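PDB 7A9X: RNA-binding protein RMD9, mitochondrial from Saccharomyces cerevisiae S288C, which binds a dodecameric sequence element in the 3'-UTR of mitochondrial mRNAs and takes part in their processing or stability. Local coordinates for residues F103-H116 / V164-S177. Sequence-based numbering, arbitrary orientation.
With nucleotides of chain B.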
ATOM      1  N   PHE A 103     -26.779 -23.700   8.662  1.00110.82           N
ATOM      2  CA  PHE A 103     -25.740 -22.760   8.249  1.00107.46           C
ATOM      3  C   PHE A 103     -24.781 -23.477   7.296  1.00101.85           C
ATOM      4  O   PHE A 103     -23.639 -23.805   7.622  1.00 99.68           O
ATOM      5  CB  PHE A 103     -25.024 -22.194   9.468  1.00109.17           C
ATOM      6  CG  PHE A 103     -24.465 -20.821   9.256  1.00104.03           C
ATOM      7  CD1 PHE A 103     -25.286 -19.780   8.864  1.00103.98           C
ATOM      8  CD2 PHE A 103     -23.119 -20.568   9.460  1.00100.62           C
ATOM      9  CE1 PHE A 103     -24.775 -18.512   8.667  1.00102.77           C
ATOM     10  CE2 PHE A 103     -22.602 -19.304   9.267  1.00 98.92           C
ATOM     11  CZ  PHE A 103     -23.429 -18.274   8.871  1.00100.25           C
ATOM     12  N   ASN A 104     -25.289 -23.716   6.088  1.00100.29           N
ATOM     13  CA  ASN A 104     -24.614 -24.548   5.105  1.00100.42           C
ATOM     14  C   ASN A 104     -23.295 -23.915   4.657  1.00 98.04           C
ATOM     15  O   ASN A 104     -22.939 -22.795   5.034  1.00 94.63           O
ATOM     16  CB  ASN A 104     -25.524 -24.784   3.899  1.00105.33           C
ATOM     17  CG  ASN A 104     -26.077 -23.492   3.321  1.00106.99           C
ATOM     18  OD1 ASN A 104     -25.688 -22.400   3.729  1.00109.63           O
ATOM     19  ND2 ASN A 104     -26.986 -23.614   2.359  1.00107.97           N
ATOM     20  N   ALA A 105     -22.562 -24.662   3.827  1.00 97.60           N
ATOM     21  CA  ALA A 105     -21.300 -24.159   3.299  1.00 90.50           C
ATOM     22  C   ALA A 105     -21.512 -22.949   2.400  1.00 88.87           C
ATOM     23  O   ALA A 105     -20.615 -22.110   2.267  1.00 87.52           O
ATOM     24  CB  ALA A 105     -20.572 -25.266   2.536  1.00 78.16           C
ATOM     25  N   TYR A 106     -22.690 -22.843   1.781  1.00 88.19           N
ATOM     26  CA  TYR A 106     -22.979 -21.706   0.914  1.00 86.51           C
ATOM     27  C   TYR A 106     -23.013 -20.405   1.704  1.00 92.20           C
ATOM     28  O   TYR A 106     -22.386 -19.413   1.313  1.00 92.16           O
ATOM     29  CB  TYR A 106     -24.305 -21.934   0.187  1.00 86.28           C
ATOM     30  CG  TYR A 106     -24.694 -20.825  -0.765  1.00 87.19           C
ATOM     31  CD1 TYR A 106     -24.153 -20.762  -2.042  1.00 85.33           C
ATOM     32  CD2 TYR A 106     -25.612 -19.850  -0.392  1.00 87.71           C
ATOM     33  CE1 TYR A 106     -24.508 -19.754  -2.918  1.00 85.92           C
ATOM     34  CE2 TYR A 106     -25.973 -18.837  -1.263  1.00 88.15           C
ATOM     35  CZ  TYR A 106     -25.418 -18.796  -2.525  1.00 89.64           C
ATOM     36  OH  TYR A 106     -25.773 -17.792  -3.396  1.00 93.40           O
ATOM     37  N   ARG A 107     -23.739 -20.389   2.825  1.00 96.00           N
ATOM     38  CA  ARG A 107     -23.845 -19.171   3.624  1.00 95.89           C
ATOM     39  C   ARG A 107     -22.488 -18.743   4.169  1.00 90.63           C
ATOM     40  O   ARG A 107     -22.164 -17.549   4.175  1.00 87.67           O
ATOM     41  CB  ARG A 107     -24.843 -19.376   4.762  1.00 96.54           C
ATOM     42  CG  ARG A 107     -26.295 -19.349   4.315  1.00 99.35           C
ATOM     43  CD  ARG A 107     -27.247 -19.506   5.487  1.00106.31           C
ATOM     44  NE  ARG A 107     -28.642 -19.442   5.060  1.00113.57           N
ATOM     45  CZ  ARG A 107     -29.356 -20.496   4.676  1.00119.96           C
ATOM     46  NH1 ARG A 107     -30.618 -20.343   4.302  1.00119.61           N
ATOM     47  NH2 ARG A 107     -28.808 -21.704   4.664  1.00125.22           N
ATOM     48  N   VAL A 108     -21.684 -19.701   4.631  1.00 84.37           N
ATOM     49  CA  VAL A 108     -20.347 -19.374   5.118  1.00 79.16           C
ATOM     50  C   VAL A 108     -19.486 -18.842   3.981  1.00 78.39           C
ATOM     51  O   VAL A 108     -18.739 -17.870   4.150  1.00 73.66           O
ATOM     52  CB  VAL A 108     -19.707 -20.604   5.788  1.00 79.51           C
ATOM     53  CG1 VAL A 108     -18.311 -20.273   6.300  1.00 78.30           C
ATOM     54  CG2 VAL A 108     -20.584 -21.107   6.922  1.00 83.01           C
ATOM     55  N   SER A 109     -19.585 -19.462   2.803  1.00 81.58           N
ATOM     56  CA  SER A 109     -18.782 -19.035   1.662  1.00 77.48           C
ATOM     57  C   SER A 109     -19.160 -17.631   1.208  1.00 75.06           C
ATOM     58  O   SER A 109     -18.285 -16.827   0.863  1.00 69.11           O
ATOM     59  CB  SER A 109     -18.938 -20.030   0.513  1.00 79.52           C
ATOM     60  OG  SER A 109     -18.489 -21.319   0.892  1.00 80.15           O
ATOM     61  N   ARG A 110     -20.459 -17.319   1.194  1.00 76.76           N
ATOM     62  CA  ARG A 110     -20.889 -15.974   0.826  1.00 73.42           C
ATOM     63  C   ARG A 110     -20.384 -14.938   1.821  1.00 75.82           C
ATOM     64  O   ARG A 110     -20.078 -13.803   1.436  1.00 74.95           O
ATOM     65  CB  ARG A 110     -22.414 -15.921   0.725  1.00 79.42           C
ATOM     66  CG  ARG A 110     -23.001 -16.809  -0.367  1.00 83.01           C
ATOM     67  CD  ARG A 110     -23.140 -16.072  -1.690  1.00 83.15           C
ATOM     68  NE  ARG A 110     -24.296 -15.179  -1.700  1.00 89.65           N
ATOM     69  CZ  ARG A 110     -24.655 -14.431  -2.739  1.00 91.68           C
ATOM     70  NH1 ARG A 110     -25.722 -13.646  -2.658  1.00 89.67           N
ATOM     71  NH2 ARG A 110     -23.947 -14.463  -3.861  1.00 90.31           N
ATOM     72  N   LEU A 111     -20.283 -15.310   3.100  1.00 76.78           N
ATOM     73  CA  LEU A 111     -19.747 -14.389   4.096  1.00 74.84           C
ATOM     74  C   LEU A 111     -18.255 -14.157   3.891  1.00 72.56           C
ATOM     75  O   LEU A 111     -17.783 -13.017   3.976  1.00 66.76           O
ATOM     76  CB  LEU A 111     -20.012 -14.919   5.504  1.00 72.59           C
ATOM     77  CG  LEU A 111     -19.495 -14.038   6.642  1.00 75.37           C
ATOM     78  CD1 LEU A 111     -20.161 -12.672   6.596  1.00 68.70           C
ATOM     79  CD2 LEU A 111     -19.730 -14.706   7.986  1.00 78.40           C
ATOM     80  N   ILE A 112     -17.500 -15.227   3.623  1.00 71.38           N
ATOM     81  CA  ILE A 112     -16.062 -15.088   3.397  1.00 65.10           C
ATOM     82  C   ILE A 112     -15.796 -14.201   2.188  1.00 67.39           C
ATOM     83  O   ILE A 112     -14.933 -13.315   2.227  1.00 66.72           O
ATOM     84  CB  ILE A 112     -15.407 -16.473   3.233  1.00 72.78           C
ATOM     85  CG1 ILE A 112     -15.564 -17.301   4.510  1.00 72.32           C
ATOM     86  CG2 ILE A 112     -13.942 -16.322   2.874  1.00 64.84           C
ATOM     87  CD1 ILE A 112     -14.975 -18.692   4.402  1.00 67.54           C
ATOM     88  N   HIS A 113     -16.528 -14.429   1.096  1.00 67.95           N
ATOM     89  CA  HIS A 113     -16.410 -13.568  -0.076  1.00 66.03           C
ATOM     90  C   HIS A 113     -16.693 -12.115   0.287  1.00 69.89           C
ATOM     91  O   HIS A 113     -15.974 -11.203  -0.144  1.00 66.13           O
ATOM     92  CB  HIS A 113     -17.364 -14.058  -1.168  1.00 63.49           C
ATOM     93  CG  HIS A 113     -17.274 -13.296  -2.455  1.00 65.56           C
ATOM     94  ND1 HIS A 113     -18.136 -13.520  -3.508  1.00 69.95           N
ATOM     95  CD2 HIS A 113     -16.429 -12.320  -2.864  1.00 67.23           C
ATOM     96  CE1 HIS A 113     -17.828 -12.712  -4.507  1.00 67.11           C
ATOM     97  NE2 HIS A 113     -16.795 -11.974  -4.142  1.00 65.01           N
ATOM     98  N   LEU A 114     -17.725 -11.884   1.103  1.00 68.41           N
ATOM     99  CA  LEU A 114     -18.083 -10.523   1.487  1.00 66.54           C
ATOM    100  C   LEU A 114     -16.959  -9.856   2.271  1.00 66.02           C
ATOM    101  O   LEU A 114     -16.619  -8.695   2.016  1.00 59.49           O
ATOM    102  CB  LEU A 114     -19.375 -10.532   2.304  1.00 71.14           C
ATOM    103  CG  LEU A 114     -19.847  -9.167   2.795  1.00 72.45           C
ATOM    104  CD1 LEU A 114     -20.089  -8.253   1.606  1.00 62.59           C
ATOM    105  CD2 LEU A 114     -21.102  -9.306   3.642  1.00 72.47           C
ATOM    106  N   LEU A 115     -16.374 -10.575   3.233  1.00 62.63           N
ATOM    107  CA  LEU A 115     -15.231 -10.038   3.963  1.00 60.31           C
ATOM    108  C   LEU A 115     -14.049  -9.789   3.036  1.00 63.85           C
ATOM    109  O   LEU A 115     -13.280  -8.845   3.249  1.00 62.98           O
ATOM    110  CB  LEU A 115     -14.837 -10.991   5.093  1.00 69.58           C
ATOM    111  CG  LEU A 115     -15.894 -11.279   6.164  1.00 69.96           C
ATOM    112  CD1 LEU A 115     -15.417 -12.370   7.111  1.00 76.49           C
ATOM    113  CD2 LEU A 115     -16.241 -10.015   6.937  1.00 64.00           C
ATOM    114  N   HIS A 116     -13.888 -10.622   2.005  1.00 63.55           N
ATOM    115  CA  HIS A 116     -12.845 -10.373   1.018  1.00 62.97           C
ATOM    116  C   HIS A 116     -13.091  -9.059   0.289  1.00 67.10           C
ATOM    117  O   HIS A 116     -12.175  -8.243   0.141  1.00 56.06           O
ATOM    118  CB  HIS A 116     -12.765 -11.535   0.025  1.00 58.24           C
ATOM    119  CG  HIS A 116     -11.605 -11.446  -0.919  1.00 62.08           C
ATOM    120  ND1 HIS A 116     -11.476 -12.266  -2.019  1.00 57.29           N
ATOM    121  CD2 HIS A 116     -10.520 -10.635  -0.925  1.00 60.42           C
ATOM    122  CE1 HIS A 116     -10.362 -11.963  -2.663  1.00 58.94           C
ATOM    123  NE2 HIS A 116      -9.764 -10.977  -2.019  1.00 57.37           N
ATOM    124  N   VAL A 164     -18.385 -25.089  11.209  1.00102.69           N
ATOM    125  CA  VAL A 164     -19.065 -24.706   9.980  1.00101.70           C
ATOM    126  C   VAL A 164     -18.337 -25.331   8.801  1.00 99.54           C
ATOM    127  O   VAL A 164     -17.141 -25.628   8.869  1.00 94.58           O
ATOM    128  CB  VAL A 164     -19.144 -23.171   9.822  1.00101.85           C
ATOM    129  CG1 VAL A 164     -20.033 -22.571  10.901  1.00103.99           C
ATOM    130  CG2 VAL A 164     -17.752 -22.559   9.877  1.00101.00           C
ATOM    131  N   SER A 165     -19.075 -25.537   7.717  1.00104.42           N
ATOM    132  CA  SER A 165     -18.532 -26.083   6.484  1.00108.58           C
ATOM    133  C   SER A 165     -18.320 -24.975   5.463  1.00109.74           C
ATOM    134  O   SER A 165     -18.892 -23.887   5.560  1.00112.57           O
ATOM    135  CB  SER A 165     -19.463 -27.154   5.910  1.00115.24           C
ATOM    136  OG  SER A 165     -19.041 -27.555   4.620  1.00120.65           O
ATOM    137  N   VAL A 166     -17.484 -25.265   4.467  1.00104.02           N
ATOM    138  CA  VAL A 166     -17.185 -24.305   3.413  1.00 93.74           C
ATOM    139  C   VAL A 166     -16.973 -25.062   2.110  1.00 85.41           C
ATOM    140  O   VAL A 166     -16.580 -26.233   2.103  1.00 89.99           O
ATOM    141  CB  VAL A 166     -15.956 -23.434   3.776  1.00 91.95           C
ATOM    142  CG1 VAL A 166     -14.654 -24.216   3.613  1.00 86.94           C
ATOM    143  CG2 VAL A 166     -15.949 -22.150   2.964  1.00 88.83           C
ATOM    144  N   SER A 167     -17.260 -24.388   1.000  1.00 78.62           N
ATOM    145  CA  SER A 167     -17.096 -24.946  -0.330  1.00 75.15           C
ATOM    146  C   SER A 167     -15.759 -24.500  -0.917  1.00 76.28           C
ATOM    147  O   SER A 167     -14.999 -23.748  -0.302  1.00 81.00           O
ATOM    148  CB  SER A 167     -18.258 -24.526  -1.231  1.00 76.55           C
ATOM    149  OG  SER A 167     -18.191 -23.141  -1.532  1.00 77.24           O
ATOM    150  N   GLY A 168     -15.467 -24.975  -2.129  1.00 78.56           N
ATOM    151  CA  GLY A 168     -14.264 -24.532  -2.813  1.00 78.23           C
ATOM    152  C   GLY A 168     -14.303 -23.065  -3.184  1.00 76.45           C
ATOM    153  O   GLY A 168     -13.260 -22.406  -3.245  1.00 67.58           O
ATOM    154  N   TYR A 169     -15.501 -22.535  -3.440  1.00 75.90           N
ATOM    155  CA  TYR A 169     -15.654 -21.106  -3.685  1.00 68.35           C
ATOM    156  C   TYR A 169     -15.332 -20.300  -2.430  1.00 70.92           C
ATOM    157  O   TYR A 169     -14.614 -19.296  -2.497  1.00 71.82           O
ATOM    158  CB  TYR A 169     -17.073 -20.838  -4.198  1.00 67.66           C
ATOM    159  CG  TYR A 169     -17.675 -19.484  -3.896  1.00 72.99           C
ATOM    160  CD1 TYR A 169     -17.340 -18.363  -4.647  1.00 70.80           C
ATOM    161  CD2 TYR A 169     -18.629 -19.341  -2.894  1.00 72.31           C
ATOM    162  CE1 TYR A 169     -17.914 -17.131  -4.384  1.00 73.14           C
ATOM    163  CE2 TYR A 169     -19.207 -18.116  -2.623  1.00 71.79           C
ATOM    164  CZ  TYR A 169     -18.848 -17.014  -3.369  1.00 73.58           C
ATOM    165  OH  TYR A 169     -19.427 -15.794  -3.095  1.00 66.88           O
ATOM    166  N   GLY A 170     -15.823 -20.746  -1.271  1.00 74.97           N
ATOM    167  CA  GLY A 170     -15.479 -20.080  -0.026  1.00 71.42           C
ATOM    168  C   GLY A 170     -14.045 -20.302   0.403  1.00 73.94           C
ATOM    169  O   GLY A 170     -13.443 -19.431   1.041  1.00 70.95           O
ATOM    170  N   ALA A 171     -13.473 -21.459   0.061  1.00 75.29           N
ATOM    171  CA  ALA A 171     -12.088 -21.738   0.426  1.00 73.15           C
ATOM    172  C   ALA A 171     -11.125 -20.809  -0.303  1.00 72.08           C
ATOM    173  O   ALA A 171     -10.123 -20.372   0.275  1.00 75.36           O
ATOM    174  CB  ALA A 171     -11.753 -23.200   0.130  1.00 76.74           C
ATOM    175  N   THR A 172     -11.412 -20.494  -1.570  1.00 62.17           N
ATOM    176  CA  THR A 172     -10.520 -19.626  -2.334  1.00 71.54           C
ATOM    177  C   THR A 172     -10.540 -18.199  -1.803  1.00 70.12           C
ATOM    178  O   THR A 172      -9.490 -17.552  -1.710  1.00 68.54           O
ATOM    179  CB  THR A 172     -10.893 -19.638  -3.819  1.00 77.56           C
ATOM    180  OG1 THR A 172     -12.282 -19.322  -3.969  1.00 89.67           O
ATOM    181  CG2 THR A 172     -10.608 -20.994  -4.433  1.00 74.21           C
ATOM    182  N   HIS A 173     -11.723 -17.678  -1.471  1.00 59.64           N
ATOM    183  CA  HIS A 173     -11.785 -16.323  -0.931  1.00 60.07           C
ATOM    184  C   HIS A 173     -11.138 -16.240   0.447  1.00 64.86           C
ATOM    185  O   HIS A 173     -10.583 -15.194   0.804  1.00 67.76           O
ATOM    186  CB  HIS A 173     -13.232 -15.833  -0.874  1.00 61.73           C
ATOM    187  CG  HIS A 173     -13.811 -15.496  -2.214  1.00 62.17           C
ATOM    188  ND1 HIS A 173     -13.514 -14.327  -2.881  1.00 60.10           N
ATOM    189  CD2 HIS A 173     -14.675 -16.172  -3.007  1.00 61.82           C
ATOM    190  CE1 HIS A 173     -14.166 -14.299  -4.031  1.00 58.93           C
ATOM    191  NE2 HIS A 173     -14.879 -15.407  -4.131  1.00 62.13           N
ATOM    192  N   LEU A 174     -11.190 -17.321   1.229  1.00 66.62           N
ATOM    193  CA  LEU A 174     -10.551 -17.314   2.543  1.00 68.73           C
ATOM    194  C   LEU A 174      -9.037 -17.231   2.410  1.00 72.16           C
ATOM    195  O   LEU A 174      -8.389 -16.391   3.046  1.00 68.98           O
ATOM    196  CB  LEU A 174     -10.950 -18.563   3.329  1.00 69.66           C
ATOM    197  CG  LEU A 174     -10.465 -18.636   4.779  1.00 71.59           C
ATOM    198  CD1 LEU A 174     -11.303 -17.734   5.678  1.00 66.06           C
ATOM    199  CD2 LEU A 174     -10.464 -20.069   5.294  1.00 70.30           C
ATOM    200  N   LEU A 175      -8.459 -18.102   1.577  1.00 72.82           N
ATOM    201  CA  LEU A 175      -7.018 -18.139   1.368  1.00 70.78           C
ATOM    202  C   LEU A 175      -6.511 -16.929   0.596  1.00 70.05           C
ATOM    203  O   LEU A 175      -5.407 -16.451   0.874  1.00 68.92           O
ATOM    204  CB  LEU A 175      -6.636 -19.434   0.645  1.00 72.17           C
ATOM    205  CG  LEU A 175      -7.064 -20.700   1.391  1.00 75.02           C
ATOM    206  CD1 LEU A 175      -7.050 -21.914   0.479  1.00 76.61           C
ATOM    207  CD2 LEU A 175      -6.168 -20.909   2.594  1.00 66.67           C
ATOM    208  N   THR A 176      -7.279 -16.433  -0.378  1.00 61.74           N
ATOM    209  CA  THR A 176      -6.874 -15.220  -1.080  1.00 59.17           C
ATOM    210  C   THR A 176      -6.848 -14.029  -0.135  1.00 61.56           C
ATOM    211  O   THR A 176      -5.950 -13.183  -0.215  1.00 63.12           O
ATOM    212  CB  THR A 176      -7.810 -14.937  -2.251  1.00 62.51           C
ATOM    213  OG1 THR A 176      -7.905 -16.095  -3.092  1.00 64.11           O
ATOM    214  CG2 THR A 176      -7.272 -13.763  -3.068  1.00 61.95           C
ATOM    215  N   SER A 177      -7.812 -13.962   0.786  1.00 63.64           N
ATOM    216  CA  SER A 177      -7.836 -12.876   1.759  1.00 65.62           C
ATOM    217  C   SER A 177      -6.591 -12.904   2.632  1.00 64.29           C
ATOM    218  O   SER A 177      -5.921 -11.880   2.809  1.00 65.72           O
ATOM    219  CB  SER A 177      -9.097 -12.964   2.617  1.00 58.85           C
ATOM    220  OG  SER A 177     -10.262 -12.796   1.829  1.00 59.32           O
TER
ATOM    221  P     A B   3     -15.600 -19.512 -11.210  1.00 72.48           P
ATOM    222  OP1   A B   3     -14.590 -18.673 -11.906  1.00 71.14           O
ATOM    223  OP2   A B   3     -15.157 -20.597 -10.298  1.00 78.11           O
ATOM    224  O5'   A B   3     -16.545 -18.538 -10.379  1.00 74.74           O
ATOM    225  C5'   A B   3     -17.139 -17.403 -10.985  1.00 71.43           C
ATOM    226  C4'   A B   3     -18.169 -16.784 -10.079  1.00 71.56           C
ATOM    227  O4'   A B   3     -19.236 -17.736  -9.837  1.00 73.34           O
ATOM    228  C3'   A B   3     -17.681 -16.406  -8.688  1.00 71.50           C
ATOM    229  O3'   A B   3     -17.023 -15.150  -8.671  1.00 69.80           O
ATOM    230  C2'   A B   3     -18.961 -16.443  -7.861  1.00 75.59           C
ATOM    231  O2'   A B   3     -19.714 -15.252  -8.044  1.00 77.29           O
ATOM    232  C1'   A B   3     -19.718 -17.599  -8.519  1.00 76.48           C
ATOM    233  N9    A B   3     -19.515 -18.878  -7.813  1.00 82.62           N
ATOM    234  C8    A B   3     -18.539 -19.818  -8.037  1.00 83.25           C
ATOM    235  N7    A B   3     -18.618 -20.861  -7.247  1.00 83.33           N
ATOM    236  C5    A B   3     -19.721 -20.589  -6.449  1.00 84.40           C
ATOM    237  C6    A B   3     -20.334 -21.306  -5.405  1.00 84.63           C
ATOM    238  N6    A B   3     -19.905 -22.491  -4.968  1.00 79.18           N
ATOM    239  N1    A B   3     -21.419 -20.754  -4.816  1.00 91.03           N
ATOM    240  C2    A B   3     -21.851 -19.565  -5.252  1.00 92.96           C
ATOM    241  N3    A B   3     -21.360 -18.796  -6.223  1.00 90.98           N
ATOM    242  C4    A B   3     -20.283 -19.372  -6.786  1.00 86.63           C
ATOM    243  P     A B   4     -15.917 -14.810  -7.556  1.00 69.22           P
ATOM    244  OP1   A B   4     -15.748 -15.989  -6.670  1.00 70.33           O
ATOM    245  OP2   A B   4     -16.276 -13.496  -6.967  1.00 68.51           O
ATOM    246  O5'   A B   4     -14.578 -14.574  -8.389  1.00 79.86           O
ATOM    247  C5'   A B   4     -13.990 -15.613  -9.159  1.00 68.66           C
ATOM    248  C4'   A B   4     -13.269 -15.063 -10.365  1.00 67.70           C
ATOM    249  O4'   A B   4     -14.235 -14.602 -11.349  1.00 71.21           O
ATOM    250  C3'   A B   4     -12.382 -13.851 -10.120  1.00 66.45           C
ATOM    251  O3'   A B   4     -11.110 -14.189  -9.598  1.00 66.31           O
ATOM    252  C2'   A B   4     -12.325 -13.201 -11.497  1.00 68.09           C
ATOM    253  O2'   A B   4     -11.417 -13.889 -12.343  1.00 65.80           O
ATOM    254  C1'   A B   4     -13.746 -13.449 -12.002  1.00 66.53           C
ATOM    255  N9    A B   4     -14.631 -12.319 -11.671  1.00 71.74           N
ATOM    256  C8    A B   4     -15.639 -12.283 -10.738  1.00 69.32           C
ATOM    257  N7    A B   4     -16.239 -11.120 -10.661  1.00 71.15           N
ATOM    258  C5    A B   4     -15.580 -10.338 -11.601  1.00 65.38           C
ATOM    259  C6    A B   4     -15.743  -9.000 -12.005  1.00 69.34           C
ATOM    260  N6    A B   4     -16.661  -8.178 -11.491  1.00 69.48           N
ATOM    261  N1    A B   4     -14.923  -8.529 -12.969  1.00 73.99           N
ATOM    262  C2    A B   4     -14.000  -9.352 -13.486  1.00 72.68           C
ATOM    263  N3    A B   4     -13.750 -10.626 -13.191  1.00 67.56           N
ATOM    264  C4    A B   4     -14.584 -11.064 -12.230  1.00 70.29           C
TER
HETATM  265  O   HOH W   1     -21.528 -15.440  -4.488  1.00 89.74           O
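An RNA-facing cluster of aromatic side chains, His113, His116, Tyr169 and His173, forms where helix 105-116 meets helix 168-177, probably the first helix of a pentatricopeptide repeat. The two segments run nearly parallel, their axes 8.2 Å apart and crossing at 28°. The His113 and His173 rings form an offset stack, planes at 17° and centroids 3.9 Å apart. Tyr169 OH approaches the edge of the His113 ring in its plane and hydrogen-bonds to ND1 at 2.6 Å. With CG anti to its backbone N (chi1 151°), Tyr169 reaches across Ser109 CB toward this histidine, while one face of its ring lies against the base of A3 of chain B. A lysine in its place would probably strip the adenine of this aromatic surface and leave His113 ND1 without its hydroxyl mate. Tyr169 OH also meets a water held by Arg110 NH2; a further partner of that guanidinium, Ser52, lies on helix 52-59. Farther along, His116 ND1 and His173 ND1 share a nearly straight hydrogen bond of 3.0 Å, the rings meeting rim to rim, and His116 NE2 bonds to Glu180. This series could help polarise His173 toward the phosphate it contacts.

Near the helix starts, the contact tightens around Gly170, whose CA lies 3.9 Å from Ser109 CA; a side chain there would run into Ser109 OG. That hydroxyl donates to Ala105 O and weakly accepts from Ser167 N. Beside it, Ile112 CD1 packs on Val166 CG2. At the RNA side, His173 donates from NE2 to OP1 of A4 of chain B, 2.7 Å away.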